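DUF2666 domain-containing protein (Pyrococcus furiosus, PDB 3V68) is of unknown function, belongs to the DUF2666 family and probably binds double-stranded DNA. Local coordinates at residues S37-S42 with G120-G125; P45-E50 with T158-I163; E113-F118 with F220-A225. One frame throughout, in Å; residues are numbered along the deposited sequence.

Contact 1. Residues S37-S42 with G120-G125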
# COMPACT_ATOMS: atom_id res chain seq x y z
N SER A 37 -4.96 -4.21 4.66
CA SER A 37 -3.97 -3.65 3.73
C SER A 37 -4.48 -3.70 2.29
O SER A 37 -4.45 -2.69 1.58
CB SER A 37 -2.64 -4.40 3.85
OG SER A 37 -1.76 -4.04 2.79
N ASN A 38 -4.98 -4.85 1.86
CA ASN A 38 -5.49 -5.01 0.50
C ASN A 38 -6.66 -4.06 0.23
O ASN A 38 -6.74 -3.44 -0.84
CB ASN A 38 -5.94 -6.45 0.25
CG ASN A 38 -4.79 -7.45 0.31
OD1 ASN A 38 -3.61 -7.09 0.18
ND2 ASN A 38 -5.13 -8.72 0.50
N THR A 39 -7.54 -3.94 1.22
CA THR A 39 -8.75 -3.13 1.10
C THR A 39 -8.45 -1.64 1.02
O THR A 39 -8.90 -0.97 0.09
CB THR A 39 -9.71 -3.42 2.27
OG1 THR A 39 -9.98 -4.82 2.31
CG2 THR A 39 -11.04 -2.67 2.09
N VAL A 40 -7.68 -1.12 1.97
CA VAL A 40 -7.40 0.31 1.98
C VAL A 40 -6.54 0.72 0.78
O VAL A 40 -6.74 1.80 0.21
CB VAL A 40 -6.84 0.83 3.32
CG1 VAL A 40 -7.79 0.49 4.46
CG2 VAL A 40 -5.44 0.27 3.61
N SER A 41 -5.61 -0.14 0.39
CA SER A 41 -4.74 0.16 -0.76
C SER A 41 -5.55 0.27 -2.05
O SER A 41 -5.26 1.11 -2.89
CB SER A 41 -3.65 -0.89 -0.90
OG SER A 41 -2.75 -0.83 0.19
N SER A 42 -6.57 -0.57 -2.17
CA SER A 42 -7.43 -0.57 -3.36
C SER A 42 -8.28 0.70 -3.47
O SER A 42 -8.66 1.10 -4.57
CB SER A 42 -8.33 -1.81 -3.38
OG SER A 42 -9.43 -1.68 -2.50
N GLY A 120 -5.53 -13.31 1.11
CA GLY A 120 -6.88 -13.19 1.67
C GLY A 120 -7.84 -12.25 0.97
O GLY A 120 -9.02 -12.19 1.34
N GLY A 121 -7.36 -11.52 -0.03
CA GLY A 121 -8.21 -10.61 -0.78
C GLY A 121 -8.70 -9.43 0.04
O GLY A 121 -8.04 -9.00 0.99
N LYS A 122 -9.87 -8.91 -0.32
CA LYS A 122 -10.37 -7.67 0.26
C LYS A 122 -11.63 -7.88 1.10
O LYS A 122 -12.35 -8.87 0.95
CB LYS A 122 -10.64 -6.64 -0.85
CG LYS A 122 -9.40 -6.30 -1.67
CD LYS A 122 -9.72 -5.31 -2.79
CE LYS A 122 -10.61 -5.90 -3.88
NZ LYS A 122 -9.90 -6.87 -4.76
N ILE A 123 -11.87 -6.92 1.99
CA ILE A 123 -13.07 -6.88 2.81
C ILE A 123 -14.20 -6.30 1.96
O ILE A 123 -14.16 -5.14 1.58
CB ILE A 123 -12.85 -6.05 4.09
CG1 ILE A 123 -11.63 -6.56 4.86
CG2 ILE A 123 -14.11 -6.08 4.96
CD1 ILE A 123 -11.14 -5.62 5.95
N GLU A 124 -15.21 -7.12 1.68
CA GLU A 124 -16.30 -6.74 0.78
C GLU A 124 -17.65 -6.62 1.47
O GLU A 124 -18.59 -6.04 0.92
CB GLU A 124 -16.40 -7.73 -0.39
CG GLU A 124 -15.16 -7.80 -1.27
CD GLU A 124 -14.99 -6.61 -2.20
OE1 GLU A 124 -15.91 -5.76 -2.28
OE2 GLU A 124 -13.94 -6.52 -2.86
N GLY A 125 -17.76 -7.19 2.67
CA GLY A 125 -19.02 -7.21 3.39
C GLY A 125 -18.94 -6.56 4.76
O GLY A 125 -17.91 -6.00 5.14
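The carboxamide of Asn38 meets the Gly121 carbonyl with an in-plane N-H: Gly121 O lies practically in the amide plane, and ND2 to O is 3.0 Å, with 165° at the hydrogen. On the acceptor's side the geometry differs: ND2 stands above the Gly121 carbonyl plane, 39° out of it. ND2 also bonds to the carbonyl oxygen of Phe118, so this one amide nitrogen holds the chain at two points as it runs past the helix. One residue along, Thr39 OG1 accepts the backbone N-H of Ile123 in a nearly straight bond, N to OG1 2.8 Å. OG1 stands beside its own backbone N (chi1 -55°), and the same hydroxyl is hydrogen-bonded to Arg35 O one helical turn back. The Ile123 CG1 branch passes Thr39 at about a right angle, 3.5 Å from OG1. Lys122, next to both bonded residues in sequence, carries its aliphatic chain toward Ser42: CG is 4.0 Å from Asn38 CB and CD 3.7 Å from Ser42 OG. Ile123 continues onto Val17 and Phe8. The arrangement is side-chain-to-backbone docking of an irregular linker on helix 26-43, where the chain passes from helix 91-110 toward the antiparallel sheet.

Contact 2. Residues P45-E50 with T158-I163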
# COMPACT_ATOMS: atom_id res chain seq x y z
N PRO A 45 -6.60 5.24 -4.50
CA PRO A 45 -6.63 6.01 -5.75
C PRO A 45 -7.90 6.83 -5.95
O PRO A 45 -7.84 7.93 -6.52
CB PRO A 45 -6.52 4.92 -6.82
CG PRO A 45 -5.75 3.85 -6.15
CD PRO A 45 -6.30 3.82 -4.76
N GLY A 46 -9.04 6.33 -5.48
CA GLY A 46 -10.31 7.05 -5.56
C GLY A 46 -10.38 8.32 -4.73
O GLY A 46 -11.33 9.10 -4.85
N TYR A 47 -9.38 8.53 -3.88
CA TYR A 47 -9.31 9.70 -3.01
C TYR A 47 -8.18 10.65 -3.39
O TYR A 47 -7.89 11.61 -2.66
CB TYR A 47 -9.18 9.27 -1.54
CG TYR A 47 -10.44 8.65 -0.99
CD1 TYR A 47 -11.51 9.45 -0.59
CD2 TYR A 47 -10.57 7.27 -0.89
CE1 TYR A 47 -12.68 8.89 -0.10
CE2 TYR A 47 -11.73 6.70 -0.40
CZ TYR A 47 -12.78 7.51 -0.01
OH TYR A 47 -13.93 6.94 0.48
N LEU A 48 -7.55 10.40 -4.54
CA LEU A 48 -6.41 11.21 -4.99
C LEU A 48 -6.77 12.20 -6.09
O LEU A 48 -5.92 12.98 -6.53
CB LEU A 48 -5.26 10.31 -5.45
CG LEU A 48 -4.58 9.42 -4.40
CD1 LEU A 48 -3.59 8.49 -5.09
CD2 LEU A 48 -3.88 10.23 -3.33
N GLY A 49 -8.04 12.18 -6.52
CA GLY A 49 -8.50 12.92 -7.69
C GLY A 49 -8.40 14.44 -7.69
O GLY A 49 -8.42 15.07 -8.75
N GLU A 50 -8.29 15.04 -6.50
CA GLU A 50 -8.12 16.49 -6.37
C GLU A 50 -6.75 16.93 -6.89
O GLU A 50 -6.60 18.06 -7.38
CB GLU A 50 -8.28 16.94 -4.91
CG GLU A 50 -9.67 16.68 -4.30
CD GLU A 50 -9.67 16.57 -2.77
OE1 GLU A 50 -8.62 16.26 -2.16
OE2 GLU A 50 -10.74 16.78 -2.16
N THR A 158 -14.64 17.43 4.18
CA THR A 158 -13.42 16.64 4.36
C THR A 158 -12.66 16.55 3.03
O THR A 158 -13.21 16.09 2.03
CB THR A 158 -13.72 15.21 4.88
OG1 THR A 158 -14.53 15.29 6.05
CG2 THR A 158 -12.43 14.46 5.20
N PRO A 159 -11.39 17.00 3.01
CA PRO A 159 -10.58 16.85 1.80
C PRO A 159 -10.39 15.37 1.48
O PRO A 159 -10.05 14.58 2.37
CB PRO A 159 -9.24 17.48 2.19
CG PRO A 159 -9.54 18.35 3.37
CD PRO A 159 -10.65 17.67 4.09
N LEU A 160 -10.63 15.00 0.22
CA LEU A 160 -10.45 13.62 -0.22
C LEU A 160 -9.02 13.14 0.01
O LEU A 160 -8.80 12.00 0.40
CB LEU A 160 -10.84 13.46 -1.69
CG LEU A 160 -12.19 12.80 -2.02
CD1 LEU A 160 -13.30 13.17 -1.03
CD2 LEU A 160 -12.61 13.10 -3.45
N LEU A 161 -8.06 14.03 -0.22
CA LEU A 161 -6.65 13.72 -0.03
C LEU A 161 -6.33 13.35 1.42
O LEU A 161 -5.39 12.61 1.68
CB LEU A 161 -5.76 14.87 -0.49
CG LEU A 161 -4.35 14.47 -0.92
CD1 LEU A 161 -4.36 13.83 -2.29
CD2 LEU A 161 -3.42 15.66 -0.91
N ASP A 162 -7.12 13.86 2.36
CA ASP A 162 -6.91 13.53 3.77
C ASP A 162 -7.39 12.12 4.09
O ASP A 162 -6.78 11.42 4.91
CB ASP A 162 -7.58 14.53 4.70
CG ASP A 162 -7.06 14.42 6.11
OD1 ASP A 162 -5.85 14.15 6.27
OD2 ASP A 162 -7.87 14.58 7.06
N ILE A 163 -8.47 11.70 3.43
CA ILE A 163 -8.93 10.32 3.51
C ILE A 163 -7.87 9.41 2.91
O ILE A 163 -7.53 8.38 3.50
CB ILE A 163 -10.30 10.13 2.82
CG1 ILE A 163 -11.34 11.08 3.44
CG2 ILE A 163 -10.76 8.68 2.93
CD1 ILE A 163 -12.63 11.19 2.66
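Two hydrogen bonds from backbone N-H groups tie the carboxylate of Glu50 to the first turn of helix 160-181. OE2 accepts from Leu160 N at 3.0 Å, on the syn side though 30° out of the carboxylate plane. OE1 accepts from Leu161 N, likewise at 3.0 Å, and is met from above that plane. With angles of 153° and 147° at the hydrogens, both bonds are moderately bent. Glu50 reaches the helix through a side chain extended beyond CG, and its negative charge would be expected to interact favourably with the helix dipole.

The aromatic contact is made by Tyr47. Ile163 CG2 sits over the centre of one ring face, 3.6 Å from the centroid, a CH-pi contact, while Ile163 CD1 lies 3.6 Å from Tyr47 CE1. Leu160 CG approaches Tyr47 CD1 obliquely at 3.7 Å. The Tyr47 hydroxyl is hydrogen-bonded to His12 ND1, which fixes the far end of the ring.

Apolar packing completes the contact: Leu48 CD2 meets Leu161 CD1 at 3.8 Å. Beyond the two segments Leu48 also touches Val100 and Val104 of helix 91-110, and Leu161 touches Leu244 and Leu248 of helix 241-248.

The arrangement is that of an acidic loop side chain accepting the first N-H groups of a helix, right after Pro159 at the N-cap position, here joining the two DUF2666 family regions.

Contact 3. Residues E113-F118 with F220-A225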
# COMPACT_ATOMS: atom_id res chain seq x y z
N GLU A 113 1.72 -9.85 -11.22
CA GLU A 113 3.05 -10.37 -11.59
C GLU A 113 3.85 -10.82 -10.37
O GLU A 113 4.73 -11.68 -10.47
CB GLU A 113 3.86 -9.30 -12.34
CG GLU A 113 3.22 -8.75 -13.62
CD GLU A 113 3.71 -9.44 -14.88
OE1 GLU A 113 4.79 -10.08 -14.85
OE2 GLU A 113 3.03 -9.32 -15.92
N LEU A 114 3.54 -10.23 -9.21
CA LEU A 114 4.29 -10.45 -7.98
C LEU A 114 3.35 -10.53 -6.78
O LEU A 114 2.22 -10.04 -6.85
CB LEU A 114 5.29 -9.31 -7.76
CG LEU A 114 6.53 -9.22 -8.65
CD1 LEU A 114 7.16 -7.85 -8.51
CD2 LEU A 114 7.54 -10.31 -8.30
N PRO A 115 3.80 -11.14 -5.66
CA PRO A 115 2.97 -11.14 -4.46
C PRO A 115 3.02 -9.77 -3.77
O PRO A 115 3.76 -9.57 -2.80
CB PRO A 115 3.60 -12.24 -3.60
CG PRO A 115 5.04 -12.25 -4.01
CD PRO A 115 5.04 -11.92 -5.48
N ILE A 116 2.23 -8.85 -4.30
CA ILE A 116 2.16 -7.47 -3.83
C ILE A 116 1.07 -7.35 -2.75
O ILE A 116 1.34 -6.91 -1.63
CB ILE A 116 1.86 -6.49 -5.00
CG1 ILE A 116 2.97 -6.55 -6.07
CG2 ILE A 116 1.64 -5.07 -4.49
CD1 ILE A 116 4.40 -6.37 -5.54
N GLU A 117 -0.15 -7.74 -3.11
CA GLU A 117 -1.21 -7.87 -2.13
C GLU A 117 -0.87 -9.02 -1.19
O GLU A 117 -0.23 -10.00 -1.58
CB GLU A 117 -2.56 -8.12 -2.81
CG GLU A 117 -3.04 -6.92 -3.62
CD GLU A 117 -4.43 -7.11 -4.20
OE1 GLU A 117 -4.67 -8.12 -4.90
OE2 GLU A 117 -5.29 -6.24 -3.96
N PHE A 118 -1.28 -8.88 0.06
CA PHE A 118 -1.16 -9.95 1.04
C PHE A 118 -2.25 -11.00 0.82
O PHE A 118 -3.21 -10.74 0.09
CB PHE A 118 -1.22 -9.36 2.45
CG PHE A 118 0.02 -8.61 2.82
CD1 PHE A 118 1.05 -9.24 3.50
CD2 PHE A 118 0.16 -7.27 2.48
CE1 PHE A 118 2.22 -8.55 3.84
CE2 PHE A 118 1.32 -6.57 2.81
CZ PHE A 118 2.35 -7.22 3.49
N PHE A 220 3.64 -15.06 3.77
CA PHE A 220 3.86 -13.71 4.28
C PHE A 220 5.25 -13.19 3.98
O PHE A 220 5.41 -12.04 3.53
CB PHE A 220 3.54 -13.63 5.78
CG PHE A 220 2.10 -13.91 6.08
CD1 PHE A 220 1.13 -12.95 5.81
CD2 PHE A 220 1.71 -15.14 6.59
CE1 PHE A 220 -0.21 -13.21 6.06
CE2 PHE A 220 0.37 -15.41 6.84
CZ PHE A 220 -0.59 -14.45 6.58
N GLU A 221 6.25 -14.04 4.18
CA GLU A 221 7.64 -13.69 3.92
C GLU A 221 7.90 -13.23 2.49
O GLU A 221 8.71 -12.32 2.27
CB GLU A 221 8.56 -14.86 4.27
CG GLU A 221 8.63 -15.18 5.76
CD GLU A 221 9.26 -16.53 6.05
OE1 GLU A 221 9.12 -17.46 5.23
OE2 GLU A 221 9.90 -16.67 7.11
N VAL A 222 7.22 -13.84 1.52
CA VAL A 222 7.40 -13.47 0.11
C VAL A 222 6.90 -12.06 -0.24
O VAL A 222 7.46 -11.43 -1.12
CB VAL A 222 6.82 -14.52 -0.89
CG1 VAL A 222 7.50 -15.87 -0.69
CG2 VAL A 222 5.30 -14.62 -0.77
N ARG A 223 5.88 -11.58 0.47
CA ARG A 223 5.40 -10.20 0.29
C ARG A 223 6.47 -9.19 0.67
O ARG A 223 6.58 -8.13 0.05
CB ARG A 223 4.13 -9.92 1.10
CG ARG A 223 2.82 -10.19 0.37
CD ARG A 223 2.56 -11.68 0.25
NE ARG A 223 1.44 -11.95 -0.63
CZ ARG A 223 1.04 -13.17 -0.99
NH1 ARG A 223 1.66 -14.25 -0.54
NH2 ARG A 223 0.00 -13.30 -1.81
N TYR A 224 7.26 -9.52 1.69
CA TYR A 224 8.33 -8.63 2.13
C TYR A 224 9.56 -8.75 1.23
O TYR A 224 10.23 -7.76 0.97
CB TYR A 224 8.65 -8.87 3.61
CG TYR A 224 7.49 -8.44 4.48
CD1 TYR A 224 7.32 -7.10 4.81
CD2 TYR A 224 6.53 -9.36 4.90
CE1 TYR A 224 6.24 -6.68 5.58
CE2 TYR A 224 5.45 -8.96 5.67
CZ TYR A 224 5.31 -7.63 6.00
OH TYR A 224 4.23 -7.24 6.75
N ALA A 225 9.81 -9.96 0.74
CA ALA A 225 10.87 -10.16 -0.24
C ALA A 225 10.58 -9.39 -1.52
O ALA A 225 11.47 -8.76 -2.08
CB ALA A 225 11.08 -11.64 -0.52
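An inverse gamma turn centred on Pro115 brings the chain after helix 91-110 against helix 219-231, where Arg223 enters between Pro115 and Phe118; the contact thus joins the two DUF2666 family regions. The turn is marked by the weak Ile116 N to Leu114 O bond, 2.8 Å long. The proline ring crosses Val222 at about a right angle, with Pro115 CG 4.0 Å from Val222 CG2.

Arg223 carries the polar part. A bend at chi2 (74°) turns CD aside, and the guanidinium has Pro115 CB over one face, off-centre. Glu117 O lies at the guanidinium edge, in its plane, where NE donates to it at 2.7 Å with 169° at the hydrogen. NH2 adds a weak bond to the same oxygen. NH1 bonds instead to Glu219 O in the preceding turn of the helix, so the guanidinium is tied to both loop and helix, which should restrict its rotation. Pro115 O, in contrast, is buried without a hydrogen-bond partner; Arg223 CA makes a CA-H...O contact with it.

The aromatic part centres on Phe118. Arg223 CG lies over one face, displaced from the ring centre and 4.0 Å from the centroid, in a CH-pi contact. Phe118 turns its edge toward the face of Tyr224 in an offset edge-to-face pair, with centroids 5.6 Å apart and planes at 62°. Tyr224 OH is held by Val175 O of helix 160-181, and a bound methylpentanediol, probably from the crystallisation liquor, lies about 3 Å from the tyrosine side chain. Ile178 of that helix packs against Phe118, Phe220 and Tyr224. At another point on the Phe118 edge, CD1 meets CD1 of Phe220 at 4.4 Å, and each of these two atoms lies near the plane of the other ring.

All three contacts alternate along the chain: the first segments of contacts 1 and 2 adjoin at the end of helix 26-43, the loop 113-125 serves contacts 3 and 1, and the second segments of contacts 2 and 3 come from the later family region. Contacts 1 and 3 have centres 15 Å apart and touch directly, Ser37 OG packing 3.8 Å from Phe118 CD2. Contact 2 is about 18 Å from contact 1 and 27 Å from contact 3, centre to centre, with contacts 2 and 3 on opposite sides of the chain's centre. Helix 160-181 borders all three, consistent with the two family regions packing into one body, as is the four-stranded sheet that draws strands from both.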